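Local coordinates for CYTH domain-containing protein (Pyrococcus horikoshii, PDB 2DC4) that is of unknown function but carries a CYTH domain, a tunnel-like barrel fold whose relatives include class IV adenylyl cyclases and thiamine triphosphatases, and forms a dimer, at residues A[3-8]-A[139-144]; A[23-28]-A[101-106]; A[32-37]-A[95-100]. All blocks are in the same frame, centred on the assembly; numbering follows the deposited sequence.

Interaction 1: residues A[3-8]-A[139-144]; sequences IEVKFR and IIWDVA
Val5 of strand 3-8 and Ile140 of helix 139-144 mark the close pass where the strand passes the helix, the two axes 9.3 Å apart and running 30° from parallel. The contact is buried, and no hydrogen bond crosses it. Ile140 buries the most surface. Its CG2 meets CG2 of Val5 at 3.6 Å. Its CG1 sits anti to the carbonyl carbon (chi1 -73°), and the extended branch carries CD1 to CG2 of Ile3 at 3.8 Å. In the antiparallel barrel of the CYTH fold, helix 133-146 thus packs on the N-terminal strand. Ile140 also reaches Val128 on strand 121-128, the neighbour to which strand 3-8 is hydrogen-bonded. At the other end of the contact Phe7 and Trp141 form an offset edge-to-face pair, with ring planes at 73°. The phenyl edge points at the six-membered ring of the indole, and Phe7 CE2 comes 3.6 Å from Trp141 CH2. Phe7 CZ stands over one indole face, toward its rim, and also touches CB of Ala144 at 3.7 Å. Val154, from a loop, touches both rings of the pair. Trp141 CZ2 makes a looser contact with Val5 CG1, the two side chains crossing at about a right angle.

Interaction 2: residues A[23-28]-A[101-106]; sequences AKFFGI and RRWIYK
Ile28 and Trp103 make the tight end of this antiparallel strand pair. They form a non-hydrogen-bonded pair, and their side chains lie side by side, pointing the same way. In Ile28, CG1 is anti to the carbonyl carbon (chi1 -64°) and CG2 is anti to the backbone N, which sends CG1 to the indole and CG2 to Arg101. Ile28 CG1 stands over the face of the five-membered indole ring, 3.7 Å from its centroid, a CH-pi contact only 13° off the normal. CD1 of Ile28 follows, offset toward the rim, 3.4 Å from NE1 of Trp103. CG2 of Ile28 lies over the guanidinium centre, 3.8 Å from Arg101 CZ. Phe25 joins Trp103 and Tyr105 in an aromatic cluster. Its CD1 sits over one face of the Tyr105 ring, 3.6 Å from CE1, while its CE1 meets Trp103 CD1 rim to rim. Helix 11-21 covers Tyr105 and Trp103 through Lys15, and Phe11 meets the indole edge-to-face.

The other face, with Lys24, Ile104 and Lys106, is looser and more open to solvent. Exposed Phe26 lies alongside Ile104, its CB 3.9 Å from Ile104 CG2. The like charges of Lys24 and Lys106 stay 6.5 Å apart, NZ to NZ. Their backbones are joined by a reciprocal pair of hydrogen bonds. Beyond them, Phe26 N binds Ile104 O at 2.8 Å, whereas Ile104 N binds Gly27 O. Phe26 and Gly27 therefore both face Ile104, and the register shifts by one: a classic beta bulge, here in strand 24-36 of the CYTH barrel.

Interaction 3: residues A[32-37]-A[95-100]; sequences EDVYFE and QGVVKK
Glu32 CG is anti to its backbone N (chi1 -178°), and Lys99 CG is anti to its carbonyl carbon (chi1 -63°), and from there the two chains run side by side. Lys99 bends at its last two torsions and brings NZ to Glu32 OE1 at 3.0 Å, a salt bridge that meets the carboxylate from above its plane. Glu32 OE2 has a second partner, Lys48.

On the other face, Lys100 NZ makes only a weak salt bridge to Asp33 OD2, at 3.4 Å. Two waters fill out the link. One joins Asp33 OD2, Tyr35 OH and Lys100 NZ, and lies 2.5 Å from that OD2. The second accepts from Lys100 NZ at 2.7 Å and donates to Val98 O. Gln31 also binds this ammonium. Tyr35 CE1 rests on Val98 CG2 at 3.7 Å. The backbones pair antiparallel, with Asp33 and Val98 bonded both ways.

Asp33 and Lys100 are buried. Arg47 lies beside both, and Arg45 binds Tyr35 OH. Direct bonds and water bridges hold Asp33 and Lys100 in place, with Arg47 on OD1, the other carboxylate oxygen of Asp33. Such a polar barrel interior is consistent with the phosphate-binding tunnels of CYTH relatives.

In the fold
The chain begins in strand 2-8, and interaction 1 closes the longest loop, bringing helix 133-146 back onto that first strand. Interactions 2 and 3 both fall within this loop. After helix 11-21 the chain enters strand 24-36, which pairs with strand 94-107 along much of its length. Interaction 2 joins the start of the former to the later part of the latter. Interaction 3 joins the opposite ends and closes a shorter loop within that of interaction 2, so none of the three cross. The centres of interactions 2 and 3 are about 22 Å apart. Interactions 1 and 3 lie on opposite sides of the chain's centre, their centres about 24 Å apart.

Interaction 1: residues A[3-8]-A[139-144]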
loop_
_atom_site.group_PDB
_atom_site.type_symbol
_atom_site.label_atom_id
_atom_site.label_comp_id
_atom_site.label_asym_id
_atom_site.label_seq_id
_atom_site.Cartn_x
_atom_site.Cartn_y
_atom_site.Cartn_z
ATOM N N ILE A 3 0.598 -18.765 13.442
ATOM C CA ILE A 3 1.283 -19.640 14.389
ATOM C C ILE A 3 2.462 -20.286 13.674
ATOM O O ILE A 3 2.297 -20.950 12.648
ATOM C CB ILE A 3 0.347 -20.743 14.926
ATOM C CG1 ILE A 3 -0.817 -20.109 15.693
ATOM C CG2 ILE A 3 1.121 -21.685 15.840
ATOM C CD1 ILE A 3 -0.394 -19.285 16.908
ATOM N N GLU A 4 3.658 -20.090 14.214
ATOM C CA GLU A 4 4.835 -20.653 13.583
ATOM C C GLU A 4 6.035 -20.763 14.508
ATOM O O GLU A 4 6.194 -19.975 15.437
ATOM C CB GLU A 4 5.213 -19.810 12.367
ATOM C CG GLU A 4 5.313 -18.324 12.657
ATOM C CD GLU A 4 5.829 -17.534 11.471
ATOM O OE1 GLU A 4 5.328 -17.753 10.349
ATOM O OE2 GLU A 4 6.728 -16.688 11.664
ATOM N N VAL A 5 6.869 -21.762 14.247
ATOM C CA VAL A 5 8.083 -21.973 15.017
ATOM C C VAL A 5 9.232 -21.989 14.016
ATOM O O VAL A 5 9.140 -22.619 12.961
ATOM C CB VAL A 5 8.051 -23.307 15.780
ATOM C CG1 VAL A 5 9.314 -23.459 16.614
ATOM C CG2 VAL A 5 6.818 -23.350 16.675
ATOM N N LYS A 6 10.305 -21.287 14.355
ATOM C CA LYS A 6 11.476 -21.184 13.493
ATOM C C LYS A 6 12.601 -22.054 14.037
ATOM O O LYS A 6 12.812 -22.111 15.248
ATOM C CB LYS A 6 11.943 -19.726 13.434
ATOM C CG LYS A 6 13.108 -19.469 12.482
ATOM C CD LYS A 6 13.596 -18.024 12.575
ATOM C CE LYS A 6 12.496 -17.034 12.234
ATOM N NZ LYS A 6 12.977 -15.627 12.342
ATOM N N PHE A 7 13.319 -22.719 13.137
ATOM C CA PHE A 7 14.433 -23.585 13.521
ATOM C C PHE A 7 15.698 -23.265 12.736
ATOM O O PHE A 7 15.644 -22.971 11.540
ATOM C CB PHE A 7 14.090 -25.062 13.276
ATOM C CG PHE A 7 12.871 -25.540 14.012
ATOM C CD1 PHE A 7 11.597 -25.308 13.502
ATOM C CD2 PHE A 7 12.997 -26.234 15.209
ATOM C CE1 PHE A 7 10.463 -25.762 14.173
ATOM C CE2 PHE A 7 11.869 -26.696 15.889
ATOM C CZ PHE A 7 10.599 -26.460 15.370
ATOM N N ARG A 8 16.844 -23.332 13.410
ATOM C CA ARG A 8 18.118 -23.099 12.740
ATOM C C ARG A 8 18.421 -24.485 12.182
ATOM O O ARG A 8 18.404 -25.474 12.920
ATOM C CB ARG A 8 19.180 -22.666 13.757
ATOM C CG ARG A 8 20.176 -21.651 13.234
ATOM C CD ARG A 8 20.778 -20.853 14.388
ATOM N NE ARG A 8 21.251 -19.549 13.941
ATOM C CZ ARG A 8 21.148 -18.437 14.657
ATOM N NH1 ARG A 8 20.593 -18.470 15.855
ATOM N NH2 ARG A 8 21.581 -17.287 14.170
ATOM N N ILE A 139 0.641 -29.442 16.567
ATOM C CA ILE A 139 0.800 -29.974 15.221
ATOM C C ILE A 139 2.199 -29.656 14.709
ATOM O O ILE A 139 2.863 -30.504 14.116
ATOM C CB ILE A 139 -0.239 -29.372 14.252
ATOM C CG1 ILE A 139 -1.641 -29.850 14.635
ATOM C CG2 ILE A 139 0.090 -29.774 12.820
ATOM C CD1 ILE A 139 -2.747 -29.224 13.804
ATOM N N ILE A 140 2.640 -28.425 14.943
ATOM C CA ILE A 140 3.964 -28.006 14.507
ATOM C C ILE A 140 5.026 -28.888 15.139
ATOM O O ILE A 140 5.948 -29.330 14.463
ATOM C CB ILE A 140 4.233 -26.531 14.871
ATOM C CG1 ILE A 140 3.409 -25.627 13.949
ATOM C CG2 ILE A 140 5.730 -26.217 14.757
ATOM C CD1 ILE A 140 3.499 -24.154 14.258
ATOM N N TRP A 141 4.891 -29.160 16.433
ATOM C CA TRP A 141 5.889 -29.997 17.087
ATOM C C TRP A 141 5.870 -31.463 16.656
ATOM O O TRP A 141 6.915 -32.110 16.633
ATOM C CB TRP A 141 5.796 -29.840 18.609
ATOM C CG TRP A 141 6.522 -28.603 19.034
ATOM C CD1 TRP A 141 5.976 -27.389 19.349
ATOM C CD2 TRP A 141 7.942 -28.416 19.038
ATOM N NE1 TRP A 141 6.971 -26.457 19.538
ATOM C CE2 TRP A 141 8.186 -27.063 19.355
ATOM C CE3 TRP A 141 9.029 -29.265 18.798
ATOM C CZ2 TRP A 141 9.480 -26.535 19.439
ATOM C CZ3 TRP A 141 10.319 -28.739 18.881
ATOM C CH2 TRP A 141 10.528 -27.385 19.199
ATOM N N ASP A 142 4.707 -31.995 16.288
ATOM C CA ASP A 142 4.664 -33.377 15.820
ATOM C C ASP A 142 5.432 -33.448 14.501
ATOM O O ASP A 142 6.161 -34.409 14.234
ATOM C CB ASP A 142 3.220 -33.845 15.601
ATOM C CG ASP A 142 2.527 -34.213 16.896
ATOM O OD1 ASP A 142 3.206 -34.728 17.809
ATOM O OD2 ASP A 142 1.299 -34.004 16.993
ATOM N N VAL A 143 5.259 -32.420 13.672
ATOM C CA VAL A 143 5.948 -32.349 12.389
ATOM C C VAL A 143 7.448 -32.138 12.615
ATOM O O VAL A 143 8.274 -32.789 11.983
ATOM C CB VAL A 143 5.412 -31.178 11.527
ATOM C CG1 VAL A 143 6.219 -31.063 10.239
ATOM C CG2 VAL A 143 3.945 -31.395 11.225
ATOM N N ALA A 144 7.793 -31.233 13.522
ATOM C CA ALA A 144 9.199 -30.949 13.801
ATOM C C ALA A 144 9.953 -32.213 14.221
ATOM O O ALA A 144 11.039 -32.493 13.714
ATOM C CB ALA A 144 9.313 -29.888 14.894
#

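Interaction 2: residues A[23-28]-A[101-106]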
loop_
_atom_site.group_PDB
_atom_site.type_symbol
_atom_site.label_atom_id
_atom_site.label_comp_id
_atom_site.label_asym_id
_atom_site.label_seq_id
_atom_site.Cartn_x
_atom_site.Cartn_y
_atom_site.Cartn_z
ATOM N N ALA A 23 6.092 -33.835 1.427
ATOM C CA ALA A 23 5.545 -32.487 1.334
ATOM C C ALA A 23 5.561 -32.073 -0.137
ATOM O O ALA A 23 6.434 -32.491 -0.896
ATOM C CB ALA A 23 6.380 -31.520 2.169
ATOM N N LYS A 24 4.588 -31.259 -0.530
ATOM C CA LYS A 24 4.468 -30.793 -1.912
ATOM C C LYS A 24 5.233 -29.494 -2.154
ATOM O O LYS A 24 4.984 -28.488 -1.492
ATOM C CB LYS A 24 2.985 -30.603 -2.245
ATOM C CG LYS A 24 2.691 -29.959 -3.584
ATOM C CD LYS A 24 1.198 -30.048 -3.898
ATOM C CE LYS A 24 0.318 -29.390 -2.830
ATOM N NZ LYS A 24 0.116 -27.926 -3.052
ATOM N N PHE A 25 6.164 -29.521 -3.103
ATOM C CA PHE A 25 6.949 -28.331 -3.419
ATOM C C PHE A 25 6.067 -27.320 -4.142
ATOM O O PHE A 25 5.480 -27.625 -5.182
ATOM C CB PHE A 25 8.145 -28.690 -4.302
ATOM C CG PHE A 25 8.983 -27.505 -4.696
ATOM C CD1 PHE A 25 9.662 -26.768 -3.736
ATOM C CD2 PHE A 25 9.082 -27.121 -6.031
ATOM C CE1 PHE A 25 10.432 -25.660 -4.096
ATOM C CE2 PHE A 25 9.851 -26.013 -6.403
ATOM C CZ PHE A 25 10.526 -25.285 -5.434
ATOM N N PHE A 26 5.975 -26.118 -3.583
ATOM C CA PHE A 26 5.154 -25.066 -4.164
ATOM C C PHE A 26 5.960 -24.153 -5.076
ATOM O O PHE A 26 5.513 -23.804 -6.178
ATOM C CB PHE A 26 4.513 -24.236 -3.053
ATOM C CG PHE A 26 3.757 -23.050 -3.555
ATOM C CD1 PHE A 26 2.518 -23.210 -4.170
ATOM C CD2 PHE A 26 4.300 -21.773 -3.455
ATOM C CE1 PHE A 26 1.830 -22.110 -4.683
ATOM C CE2 PHE A 26 3.624 -20.666 -3.966
ATOM C CZ PHE A 26 2.384 -20.837 -4.582
ATOM N N GLY A 27 7.140 -23.754 -4.611
ATOM C CA GLY A 27 7.990 -22.882 -5.399
ATOM C C GLY A 27 9.063 -22.192 -4.577
ATOM O O GLY A 27 9.112 -22.331 -3.349
ATOM N N ILE A 28 9.931 -21.450 -5.258
ATOM C CA ILE A 28 11.010 -20.707 -4.616
ATOM C C ILE A 28 10.719 -19.222 -4.779
ATOM O O ILE A 28 10.301 -18.787 -5.853
ATOM C CB ILE A 28 12.373 -21.004 -5.279
ATOM C CG1 ILE A 28 12.743 -22.474 -5.076
ATOM C CG2 ILE A 28 13.456 -20.095 -4.691
ATOM C CD1 ILE A 28 13.976 -22.903 -5.856
ATOM N N ARG A 101 16.224 -16.454 0.122
ATOM C CA ARG A 101 15.715 -17.301 -0.942
ATOM C C ARG A 101 14.886 -18.324 -0.168
ATOM O O ARG A 101 15.417 -19.059 0.662
ATOM C CB ARG A 101 16.863 -17.978 -1.685
ATOM C CG ARG A 101 16.486 -18.501 -3.052
ATOM C CD ARG A 101 17.628 -18.283 -4.040
ATOM N NE ARG A 101 17.216 -18.508 -5.422
ATOM C CZ ARG A 101 17.056 -19.706 -5.973
ATOM N NH1 ARG A 101 17.275 -20.802 -5.260
ATOM N NH2 ARG A 101 16.681 -19.809 -7.241
ATOM N N ARG A 102 13.582 -18.351 -0.428
ATOM C CA ARG A 102 12.675 -19.245 0.285
ATOM C C ARG A 102 12.108 -20.394 -0.541
ATOM O O ARG A 102 11.580 -20.191 -1.638
ATOM C CB ARG A 102 11.522 -18.421 0.871
ATOM C CG ARG A 102 10.422 -19.239 1.544
ATOM C CD ARG A 102 9.337 -18.322 2.107
ATOM N NE ARG A 102 9.811 -17.575 3.269
ATOM C CZ ARG A 102 9.113 -16.631 3.897
ATOM N NH1 ARG A 102 7.897 -16.305 3.480
ATOM N NH2 ARG A 102 9.633 -16.009 4.948
ATOM N N TRP A 103 12.238 -21.605 -0.001
ATOM C CA TRP A 103 11.716 -22.823 -0.608
ATOM C C TRP A 103 10.427 -23.115 0.154
ATOM O O TRP A 103 10.453 -23.299 1.371
ATOM C CB TRP A 103 12.695 -23.979 -0.400
ATOM C CG TRP A 103 13.728 -24.104 -1.463
ATOM C CD1 TRP A 103 13.753 -25.021 -2.475
ATOM C CD2 TRP A 103 14.893 -23.298 -1.622
ATOM N NE1 TRP A 103 14.864 -24.836 -3.251
ATOM C CE2 TRP A 103 15.585 -23.781 -2.752
ATOM C CE3 TRP A 103 15.425 -22.209 -0.920
ATOM C CZ2 TRP A 103 16.781 -23.219 -3.198
ATOM C CZ3 TRP A 103 16.618 -21.647 -1.362
ATOM C CH2 TRP A 103 17.282 -22.154 -2.491
ATOM N N ILE A 104 9.306 -23.151 -0.556
ATOM C CA ILE A 104 8.013 -23.389 0.073
ATOM C C ILE A 104 7.485 -24.781 -0.241
ATOM O O ILE A 104 7.454 -25.192 -1.397
ATOM C CB ILE A 104 6.965 -22.344 -0.404
ATOM C CG1 ILE A 104 7.491 -20.928 -0.145
ATOM C CG2 ILE A 104 5.625 -22.565 0.315
ATOM C CD1 ILE A 104 6.623 -19.821 -0.739
ATOM N N TYR A 105 7.098 -25.508 0.803
ATOM C CA TYR A 105 6.527 -26.852 0.671
ATOM C C TYR A 105 5.229 -26.867 1.471
ATOM O O TYR A 105 5.105 -26.156 2.461
ATOM C CB TYR A 105 7.464 -27.912 1.250
ATOM C CG TYR A 105 8.756 -28.080 0.505
ATOM C CD1 TYR A 105 8.901 -29.068 -0.468
ATOM C CD2 TYR A 105 9.854 -27.268 0.791
ATOM C CE1 TYR A 105 10.119 -29.249 -1.139
ATOM C CE2 TYR A 105 11.061 -27.435 0.137
ATOM C CZ TYR A 105 11.194 -28.426 -0.823
ATOM O OH TYR A 105 12.409 -28.610 -1.434
ATOM N N LYS A 106 4.266 -27.681 1.050
ATOM C CA LYS A 106 2.988 -27.753 1.746
ATOM C C LYS A 106 2.622 -29.194 2.080
ATOM O O LYS A 106 2.868 -30.112 1.298
ATOM C CB LYS A 106 1.880 -27.128 0.886
ATOM C CG LYS A 106 2.119 -25.664 0.546
ATOM C CD LYS A 106 1.294 -24.736 1.422
ATOM C CE LYS A 106 -0.176 -24.766 1.015
ATOM N NZ LYS A 106 -1.014 -23.870 1.859
#

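Interaction 3: residues A[32-37]-A[95-100]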
loop_
_atom_site.group_PDB
_atom_site.type_symbol
_atom_site.label_atom_id
_atom_site.label_comp_id
_atom_site.label_asym_id
_atom_site.label_seq_id
_atom_site.Cartn_x
_atom_site.Cartn_y
_atom_site.Cartn_z
ATOM N N GLU A 32 13.095 -9.726 -0.861
ATOM C CA GLU A 32 13.863 -8.604 -0.345
ATOM C C GLU A 32 12.865 -7.793 0.467
ATOM O O GLU A 32 11.908 -7.248 -0.090
ATOM C CB GLU A 32 14.427 -7.751 -1.487
ATOM C CG GLU A 32 15.285 -6.585 -1.007
ATOM C CD GLU A 32 15.884 -5.775 -2.144
ATOM O OE1 GLU A 32 16.447 -6.385 -3.077
ATOM O OE2 GLU A 32 15.801 -4.528 -2.096
ATOM N N ASP A 33 13.075 -7.744 1.782
ATOM C CA ASP A 33 12.190 -7.014 2.683
ATOM C C ASP A 33 12.841 -5.781 3.272
ATOM O O ASP A 33 13.930 -5.859 3.834
ATOM C CB ASP A 33 11.752 -7.890 3.861
ATOM C CG ASP A 33 11.080 -9.167 3.431
ATOM O OD1 ASP A 33 10.533 -9.204 2.315
ATOM O OD2 ASP A 33 11.087 -10.131 4.229
ATOM N N VAL A 34 12.169 -4.641 3.152
ATOM C CA VAL A 34 12.677 -3.409 3.737
ATOM C C VAL A 34 11.811 -3.138 4.966
ATOM O O VAL A 34 10.610 -2.872 4.857
ATOM C CB VAL A 34 12.593 -2.223 2.748
ATOM C CG1 VAL A 34 12.972 -0.931 3.452
ATOM C CG2 VAL A 34 13.516 -2.471 1.575
ATOM N N TYR A 35 12.420 -3.244 6.144
ATOM C CA TYR A 35 11.705 -3.032 7.397
ATOM C C TYR A 35 11.747 -1.600 7.886
ATOM O O TYR A 35 12.737 -0.900 7.701
ATOM C CB TYR A 35 12.270 -3.925 8.503
ATOM C CG TYR A 35 11.844 -5.370 8.424
ATOM C CD1 TYR A 35 12.442 -6.246 7.522
ATOM C CD2 TYR A 35 10.843 -5.862 9.261
ATOM C CE1 TYR A 35 12.057 -7.580 7.456
ATOM C CE2 TYR A 35 10.448 -7.195 9.204
ATOM C CZ TYR A 35 11.059 -8.046 8.303
ATOM O OH TYR A 35 10.669 -9.364 8.240
ATOM N N PHE A 36 10.658 -1.185 8.523
ATOM C CA PHE A 36 10.531 0.153 9.079
ATOM C C PHE A 36 10.317 0.020 10.576
ATOM O O PHE A 36 9.482 -0.761 11.024
ATOM C CB PHE A 36 9.357 0.882 8.427
ATOM C CG PHE A 36 9.639 1.326 7.030
ATOM C CD1 PHE A 36 10.336 2.505 6.794
ATOM C CD2 PHE A 36 9.260 0.540 5.946
ATOM C CE1 PHE A 36 10.655 2.900 5.494
ATOM C CE2 PHE A 36 9.573 0.922 4.647
ATOM C CZ PHE A 36 10.272 2.104 4.418
ATOM N N GLU A 37 11.076 0.788 11.347
ATOM C CA GLU A 37 10.997 0.727 12.798
ATOM C C GLU A 37 9.690 1.216 13.412
ATOM O O GLU A 37 9.270 2.358 13.214
ATOM C CB GLU A 37 12.180 1.482 13.412
ATOM C CG GLU A 37 12.176 1.511 14.930
ATOM C CD GLU A 37 13.528 1.881 15.510
ATOM O OE1 GLU A 37 14.153 2.838 15.004
ATOM O OE2 GLU A 37 13.959 1.221 16.480
ATOM N N GLN A 95 14.639 0.199 9.222
ATOM C CA GLN A 95 15.226 -0.613 10.277
ATOM C C GLN A 95 16.305 -1.545 9.723
ATOM O O GLN A 95 17.276 -1.875 10.409
ATOM C CB GLN A 95 14.102 -1.412 10.939
ATOM C CG GLN A 95 14.475 -2.222 12.155
ATOM C CD GLN A 95 13.258 -2.884 12.770
ATOM O OE1 GLN A 95 12.526 -3.608 12.093
ATOM N NE2 GLN A 95 13.028 -2.632 14.050
ATOM N N GLY A 96 16.129 -1.963 8.476
ATOM C CA GLY A 96 17.089 -2.848 7.847
ATOM C C GLY A 96 16.487 -3.525 6.634
ATOM O O GLY A 96 15.319 -3.310 6.315
ATOM N N VAL A 97 17.280 -4.346 5.959
ATOM C CA VAL A 97 16.815 -5.049 4.777
ATOM C C VAL A 97 17.155 -6.523 4.882
ATOM O O VAL A 97 18.316 -6.881 5.065
ATOM C CB VAL A 97 17.470 -4.493 3.498
ATOM C CG1 VAL A 97 16.973 -5.271 2.279
ATOM C CG2 VAL A 97 17.160 -3.007 3.355
ATOM N N VAL A 98 16.138 -7.373 4.780
ATOM C CA VAL A 98 16.348 -8.813 4.855
ATOM C C VAL A 98 16.199 -9.405 3.465
ATOM O O VAL A 98 15.178 -9.206 2.807
ATOM C CB VAL A 98 15.325 -9.505 5.786
ATOM C CG1 VAL A 98 15.551 -11.017 5.767
ATOM C CG2 VAL A 98 15.450 -8.967 7.206
ATOM N N LYS A 99 17.218 -10.133 3.023
ATOM C CA LYS A 99 17.193 -10.761 1.714
ATOM C C LYS A 99 17.294 -12.262 1.901
ATOM O O LYS A 99 18.180 -12.751 2.605
ATOM C CB LYS A 99 18.358 -10.267 0.858
ATOM C CG LYS A 99 18.313 -8.774 0.566
ATOM C CD LYS A 99 19.484 -8.340 -0.308
ATOM C CE LYS A 99 19.443 -9.009 -1.675
ATOM N NZ LYS A 99 18.193 -8.682 -2.420
ATOM N N LYS A 100 16.392 -13.002 1.276
ATOM C CA LYS A 100 16.432 -14.445 1.430
ATOM C C LYS A 100 15.876 -15.177 0.224
ATOM O O LYS A 100 15.164 -14.600 -0.597
ATOM C CB LYS A 100 15.631 -14.850 2.667
ATOM C CG LYS A 100 14.122 -14.810 2.445
ATOM C CD LYS A 100 13.359 -15.382 3.635
ATOM C CE LYS A 100 13.082 -14.334 4.704
ATOM N NZ LYS A 100 12.019 -13.371 4.272
HETATM O O HOH W 1 11.712 -11.013 6.490
HETATM O O HOH W 2 13.098 -11.398 2.729
HETATM O O HOH W 3 9.690 -3.371 11.608
#